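Long-range contact in Hit-like protein involved in cell-cycle regulation (PDB 3LB5), which probably binds nucleotides as a histidine triad (HIT/HINT-like) protein and may take part in cell-cycle regulation: residues V43-I57 with I144-R158. Sequence-based numbering, arbitrary orientation.
Sequences VRVYEDDDVIAFMDI and ITPTEILEENAKKIR
Ala154 CB sits between two valines of the hairpin edge, 3.6 Å from both Val43 CG1 and Val45 CG1. On one flank Met55, bent at both chi2 and chi3, curls along the helix and meets Ile157 tip to tip, its CE 3.7 Å from Ile157 CD1. Leu150 divides its branches: CD1 rests on Ile57 CG2 at 3.6 Å, while CD2 lies against Met55 CB and the carbonyl oxygen of Asp56. At the solvent-exposed end Ile57 and Ile144 touch through their CD1 atoms.

Polar bonds pin both ends of the interface. Arg158 turns its guanidinium side-on to the backbone of Arg44, and NH1 (2.7 Å) and NE (3.0 Å) both donate to Arg44 O, which lies in the guanidinium plane. Ala154 CB lies over the rim of one face of that group, and Glu151 OE1, also in the plane, takes a weak bond from Arg158 NH1, part of a salt bridge within the helix, which probably helps to fix the rotation. Just before the helix, Thr145 N gives Ile57 O a nearly straight bond (2.8 Å, 167°).

The C-terminal helix thus packs against the edge hairpin of the antiparallel HIT-domain sheet; the N-to-C directions of helix 147-158 and strand 51-55 differ by 131°. Ile157 reaches on to Thr65 in strand 65-69, whereas Phe54, on the other side of the strand from Met55, touches Leu35 of helix 31-36, and Ala53 touches helix 81-101.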
loop_
_atom_site.group_PDB
_atom_site.type_symbol
_atom_site.label_atom_id
_atom_site.label_comp_id
_atom_site.label_asym_id
_atom_site.label_seq_id
_atom_site.Cartn_x
_atom_site.Cartn_y
_atom_site.Cartn_z
ATOM N N VAL B 43 0.366 17.213 -12.759
ATOM C CA VAL B 43 -0.216 18.153 -11.832
ATOM C C VAL B 43 0.300 17.690 -10.484
ATOM O O VAL B 43 -0.246 16.769 -9.874
ATOM C CB VAL B 43 -1.772 18.155 -11.897
ATOM C CG1 VAL B 43 -2.334 19.188 -10.926
ATOM C CG2 VAL B 43 -2.237 18.450 -13.310
ATOM N N ARG B 44 1.394 18.307 -10.058
ATOM C CA ARG B 44 2.098 17.871 -8.866
ATOM C C ARG B 44 1.523 18.565 -7.632
ATOM O O ARG B 44 1.240 19.757 -7.667
ATOM C CB ARG B 44 3.586 18.202 -9.000
ATOM C CG ARG B 44 4.236 17.577 -10.237
ATOM C CD ARG B 44 5.759 17.732 -10.245
ATOM N NE ARG B 44 6.287 17.146 -11.476
ATOM C CZ ARG B 44 7.565 16.867 -11.707
ATOM N NH1 ARG B 44 8.501 17.127 -10.795
ATOM N NH2 ARG B 44 7.909 16.334 -12.864
ATOM N N VAL B 45 1.349 17.806 -6.556
ATOM C CA VAL B 45 0.876 18.362 -5.295
ATOM C C VAL B 45 2.004 18.498 -4.259
ATOM O O VAL B 45 1.932 19.339 -3.376
ATOM C CB VAL B 45 -0.332 17.574 -4.711
ATOM C CG1 VAL B 45 -1.520 17.627 -5.669
ATOM C CG2 VAL B 45 0.010 16.125 -4.420
ATOM N N TYR B 46 3.041 17.684 -4.380
ATOM C CA TYR B 46 4.130 17.664 -3.404
ATOM C C TYR B 46 5.346 17.030 -4.066
ATOM O O TYR B 46 5.216 16.176 -4.949
ATOM C CB TYR B 46 3.718 16.883 -2.126
ATOM C CG TYR B 46 4.851 16.592 -1.143
ATOM C CD1 TYR B 46 5.314 17.574 -0.276
ATOM C CD2 TYR B 46 5.445 15.329 -1.083
ATOM C CE1 TYR B 46 6.356 17.322 0.621
ATOM C CE2 TYR B 46 6.501 15.064 -0.190
ATOM C CZ TYR B 46 6.946 16.071 0.658
ATOM O OH TYR B 46 7.977 15.837 1.554
ATOM N N GLU B 47 6.526 17.467 -3.629
ATOM C CA GLU B 47 7.781 16.985 -4.161
ATOM C C GLU B 47 8.898 17.262 -3.140
ATOM O O GLU B 47 8.909 18.301 -2.505
ATOM C CB GLU B 47 8.058 17.710 -5.485
ATOM C CG GLU B 47 9.275 17.234 -6.248
ATOM C CD GLU B 47 9.438 17.895 -7.614
ATOM O OE1 GLU B 47 10.505 17.674 -8.214
ATOM O OE2 GLU B 47 8.510 18.603 -8.096
ATOM N N ASP B 48 9.789 16.298 -2.958
ATOM C CA ASP B 48 11.042 16.534 -2.258
ATOM C C ASP B 48 12.172 15.902 -3.080
ATOM O O ASP B 48 11.967 15.588 -4.243
ATOM C CB ASP B 48 10.972 16.044 -0.800
ATOM C CG ASP B 48 10.726 14.545 -0.664
ATOM O OD1 ASP B 48 11.068 13.745 -1.577
ATOM O OD2 ASP B 48 10.210 14.150 0.418
ATOM N N ASP B 49 13.358 15.725 -2.491
ATOM C CA ASP B 49 14.484 15.165 -3.244
ATOM C C ASP B 49 14.233 13.742 -3.766
ATOM O O ASP B 49 14.865 13.306 -4.751
ATOM C CB ASP B 49 15.742 15.187 -2.384
ATOM C CG ASP B 49 16.451 16.548 -2.409
ATOM O OD1 ASP B 49 16.402 17.262 -3.450
ATOM O OD2 ASP B 49 17.086 16.885 -1.388
ATOM N N ASP B 50 13.284 13.042 -3.138
ATOM C CA ASP B 50 13.129 11.612 -3.366
ATOM C C ASP B 50 11.801 11.206 -4.008
ATOM O O ASP B 50 11.683 10.102 -4.521
ATOM C CB ASP B 50 13.323 10.855 -2.057
ATOM C CG ASP B 50 14.733 11.009 -1.501
ATOM O OD1 ASP B 50 15.681 10.875 -2.269
ATOM O OD2 ASP B 50 14.905 11.296 -0.302
ATOM N N VAL B 51 10.793 12.066 -3.956
ATOM C CA VAL B 51 9.476 11.628 -4.441
ATOM C C VAL B 51 8.708 12.728 -5.121
ATOM O O VAL B 51 8.972 13.914 -4.909
ATOM C CB VAL B 51 8.557 11.080 -3.292
ATOM C CG1 VAL B 51 9.278 10.083 -2.396
ATOM C CG2 VAL B 51 7.995 12.208 -2.459
ATOM N N ILE B 52 7.710 12.322 -5.895
ATOM C CA ILE B 52 6.781 13.238 -6.487
ATOM C C ILE B 52 5.409 12.689 -6.220
ATOM O O ILE B 52 5.189 11.501 -6.380
ATOM C CB ILE B 52 6.958 13.357 -8.010
ATOM C CG1 ILE B 52 8.395 13.743 -8.380
ATOM C CG2 ILE B 52 6.009 14.418 -8.548
ATOM C CD1 ILE B 52 8.673 13.584 -9.883
ATOM N N ALA B 53 4.505 13.568 -5.797
ATOM C CA ALA B 53 3.094 13.225 -5.651
ATOM C C ALA B 53 2.309 14.062 -6.625
ATOM O O ALA B 53 2.510 15.276 -6.710
ATOM C CB ALA B 53 2.604 13.459 -4.198
ATOM N N PHE B 54 1.395 13.423 -7.348
ATOM C CA PHE B 54 0.756 14.072 -8.473
ATOM C C PHE B 54 -0.624 13.445 -8.708
ATOM O O PHE B 54 -0.905 12.341 -8.250
ATOM C CB PHE B 54 1.651 14.001 -9.735
ATOM C CG PHE B 54 1.948 12.588 -10.198
ATOM C CD1 PHE B 54 1.172 11.992 -11.204
ATOM C CD2 PHE B 54 3.010 11.861 -9.645
ATOM C CE1 PHE B 54 1.442 10.676 -11.658
ATOM C CE2 PHE B 54 3.287 10.533 -10.089
ATOM C CZ PHE B 54 2.492 9.943 -11.102
ATOM N N MET B 55 -1.485 14.197 -9.366
ATOM C CA MET B 55 -2.856 13.779 -9.584
ATOM C C MET B 55 -2.929 12.650 -10.600
ATOM O O MET B 55 -2.290 12.711 -11.662
ATOM C CB MET B 55 -3.702 14.974 -10.049
ATOM C CG MET B 55 -3.652 16.200 -9.110
ATOM S SD MET B 55 -3.889 15.780 -7.373
ATOM C CE MET B 55 -5.600 15.217 -7.459
ATOM N N ASP B 56 -3.706 11.617 -10.270
ATOM C CA ASP B 56 -4.054 10.593 -11.246
ATOM C C ASP B 56 -5.005 11.212 -12.281
ATOM O O ASP B 56 -6.006 11.827 -11.904
ATOM C CB ASP B 56 -4.739 9.409 -10.533
ATOM C CG ASP B 56 -4.849 8.162 -11.412
ATOM O OD1 ASP B 56 -5.129 8.278 -12.624
ATOM O OD2 ASP B 56 -4.663 7.043 -10.891
ATOM N N ILE B 57 -4.700 11.063 -13.575
ATOM C CA ILE B 57 -5.535 11.647 -14.640
ATOM C C ILE B 57 -6.797 10.841 -14.983
ATOM O O ILE B 57 -7.662 11.324 -15.719
ATOM C CB ILE B 57 -4.743 11.975 -15.952
ATOM C CG1 ILE B 57 -4.247 10.700 -16.653
ATOM C CG2 ILE B 57 -3.611 13.010 -15.666
ATOM C CD1 ILE B 57 -3.599 10.959 -18.000
ATOM N N ILE B 144 -10.263 10.443 -19.091
ATOM C CA ILE B 144 -9.286 11.414 -18.581
ATOM C C ILE B 144 -10.035 12.596 -17.952
ATOM O O ILE B 144 -11.017 13.077 -18.515
ATOM C CB ILE B 144 -8.301 11.893 -19.689
ATOM C CG1 ILE B 144 -7.135 12.694 -19.087
ATOM C CG2 ILE B 144 -9.031 12.685 -20.779
ATOM C CD1 ILE B 144 -5.991 12.993 -20.078
ATOM N N THR B 145 -9.592 13.041 -16.778
ATOM C CA THR B 145 -10.137 14.260 -16.176
ATOM C C THR B 145 -9.395 15.478 -16.750
ATOM O O THR B 145 -8.166 15.484 -16.748
ATOM C CB THR B 145 -10.019 14.231 -14.640
ATOM O OG1 THR B 145 -10.814 13.164 -14.127
ATOM C CG2 THR B 145 -10.524 15.535 -14.021
ATOM N N PRO B 146 -10.136 16.506 -17.233
ATOM C CA PRO B 146 -9.461 17.683 -17.804
ATOM C C PRO B 146 -8.424 18.289 -16.852
ATOM O O PRO B 146 -8.637 18.323 -15.638
ATOM C CB PRO B 146 -10.605 18.657 -18.056
ATOM C CG PRO B 146 -11.798 17.773 -18.306
ATOM C CD PRO B 146 -11.599 16.566 -17.417
ATOM N N THR B 147 -7.300 18.733 -17.408
ATOM C CA THR B 147 -6.170 19.193 -16.599
ATOM C C THR B 147 -6.579 20.297 -15.617
ATOM O O THR B 147 -6.207 20.252 -14.443
ATOM C CB THR B 147 -4.976 19.599 -17.491
ATOM O OG1 THR B 147 -4.566 18.457 -18.260
ATOM C CG2 THR B 147 -3.793 20.064 -16.641
ATOM N N GLU B 148 -7.381 21.257 -16.088
ATOM C CA GLU B 148 -7.897 22.333 -15.224
ATOM C C GLU B 148 -8.613 21.825 -13.953
ATOM O O GLU B 148 -8.431 22.394 -12.870
ATOM C CB GLU B 148 -8.788 23.303 -16.018
ATOM N N ILE B 149 -9.404 20.755 -14.080
ATOM C CA ILE B 149 -10.073 20.151 -12.915
ATOM C C ILE B 149 -9.098 19.489 -11.926
ATOM O O ILE B 149 -9.257 19.624 -10.711
ATOM C CB ILE B 149 -11.203 19.167 -13.316
ATOM C CG1 ILE B 149 -12.325 19.913 -14.063
ATOM C CG2 ILE B 149 -11.771 18.443 -12.071
ATOM C CD1 ILE B 149 -13.501 19.020 -14.500
ATOM N N LEU B 150 -8.089 18.788 -12.449
ATOM C CA LEU B 150 -7.055 18.184 -11.611
ATOM C C LEU B 150 -6.343 19.234 -10.777
ATOM O O LEU B 150 -5.990 18.974 -9.620
ATOM C CB LEU B 150 -6.027 17.425 -12.463
ATOM C CG LEU B 150 -6.597 16.246 -13.244
ATOM C CD1 LEU B 150 -5.518 15.661 -14.129
ATOM C CD2 LEU B 150 -7.170 15.209 -12.261
ATOM N N GLU B 151 -6.120 20.405 -11.382
ATOM C CA GLU B 151 -5.478 21.555 -10.722
ATOM C C GLU B 151 -6.271 22.114 -9.543
ATOM O O GLU B 151 -5.705 22.392 -8.483
ATOM C CB GLU B 151 -5.212 22.688 -11.727
ATOM C CG GLU B 151 -3.998 22.480 -12.611
ATOM C CD GLU B 151 -2.662 22.591 -11.863
ATOM O OE1 GLU B 151 -2.623 23.003 -10.678
ATOM O OE2 GLU B 151 -1.631 22.247 -12.472
ATOM N N GLU B 152 -7.575 22.299 -9.730
ATOM C CA GLU B 152 -8.442 22.737 -8.644
ATOM C C GLU B 152 -8.380 21.737 -7.479
ATOM O O GLU B 152 -8.353 22.132 -6.315
ATOM C CB GLU B 152 -9.864 22.962 -9.167
ATOM C CG GLU B 152 -10.991 22.474 -8.276
ATOM C CD GLU B 152 -12.245 22.143 -9.073
ATOM O OE1 GLU B 152 -12.940 21.174 -8.696
ATOM O OE2 GLU B 152 -12.522 22.829 -10.086
ATOM N N ASN B 153 -8.314 20.449 -7.805
ATOM C CA ASN B 153 -8.176 19.405 -6.788
ATOM C C ASN B 153 -6.793 19.404 -6.143
ATOM O O ASN B 153 -6.667 19.208 -4.921
ATOM C CB ASN B 153 -8.552 18.032 -7.363
ATOM C CG ASN B 153 -10.041 17.916 -7.661
ATOM O OD1 ASN B 153 -10.836 18.668 -7.121
ATOM N ND2 ASN B 153 -10.417 16.969 -8.503
ATOM N N ALA B 154 -5.769 19.655 -6.956
ATOM C CA ALA B 154 -4.390 19.774 -6.464
ATOM C C ALA B 154 -4.229 20.901 -5.441
ATOM O O ALA B 154 -3.569 20.733 -4.417
ATOM C CB ALA B 154 -3.414 19.976 -7.632
ATOM N N LYS B 155 -4.840 22.048 -5.730
ATOM C CA LYS B 155 -4.751 23.227 -4.858
ATOM C C LYS B 155 -5.271 22.938 -3.445
ATOM O O LYS B 155 -4.630 23.308 -2.462
ATOM C CB LYS B 155 -5.468 24.428 -5.501
ATOM N N LYS B 156 -6.400 22.233 -3.363
ATOM C CA LYS B 156 -6.994 21.776 -2.099
ATOM C C LYS B 156 -6.040 20.894 -1.297
ATOM O O LYS B 156 -5.888 21.043 -0.077
ATOM C CB LYS B 156 -8.259 20.962 -2.386
ATOM C CG LYS B 156 -9.468 21.749 -2.847
ATOM C CD LYS B 156 -10.471 20.773 -3.446
ATOM C CE LYS B 156 -11.893 21.112 -3.108
ATOM N NZ LYS B 156 -12.791 19.931 -3.368
ATOM N N ILE B 157 -5.420 19.951 -1.996
ATOM C CA ILE B 157 -4.447 19.059 -1.401
ATOM C C ILE B 157 -3.216 19.865 -0.949
ATOM O O ILE B 157 -2.742 19.695 0.181
ATOM C CB ILE B 157 -4.081 17.917 -2.388
ATOM C CG1 ILE B 157 -5.330 17.055 -2.667
ATOM C CG2 ILE B 157 -2.962 17.063 -1.828
ATOM C CD1 ILE B 157 -5.196 16.082 -3.844
ATOM N N ARG B 158 -2.744 20.767 -1.806
ATOM C CA ARG B 158 -1.576 21.606 -1.493
ATOM C C ARG B 158 -1.798 22.471 -0.246
ATOM O O ARG B 158 -0.873 22.682 0.538
ATOM C CB ARG B 158 -1.187 22.498 -2.679
ATOM C CG ARG B 158 -0.394 21.806 -3.789
ATOM C CD ARG B 158 0.022 22.792 -4.896
ATOM N NE ARG B 158 0.132 22.138 -6.207
ATOM C CZ ARG B 158 -0.605 22.445 -7.279
ATOM N NH1 ARG B 158 -0.438 21.781 -8.419
ATOM N NH2 ARG B 158 -1.502 23.425 -7.221
#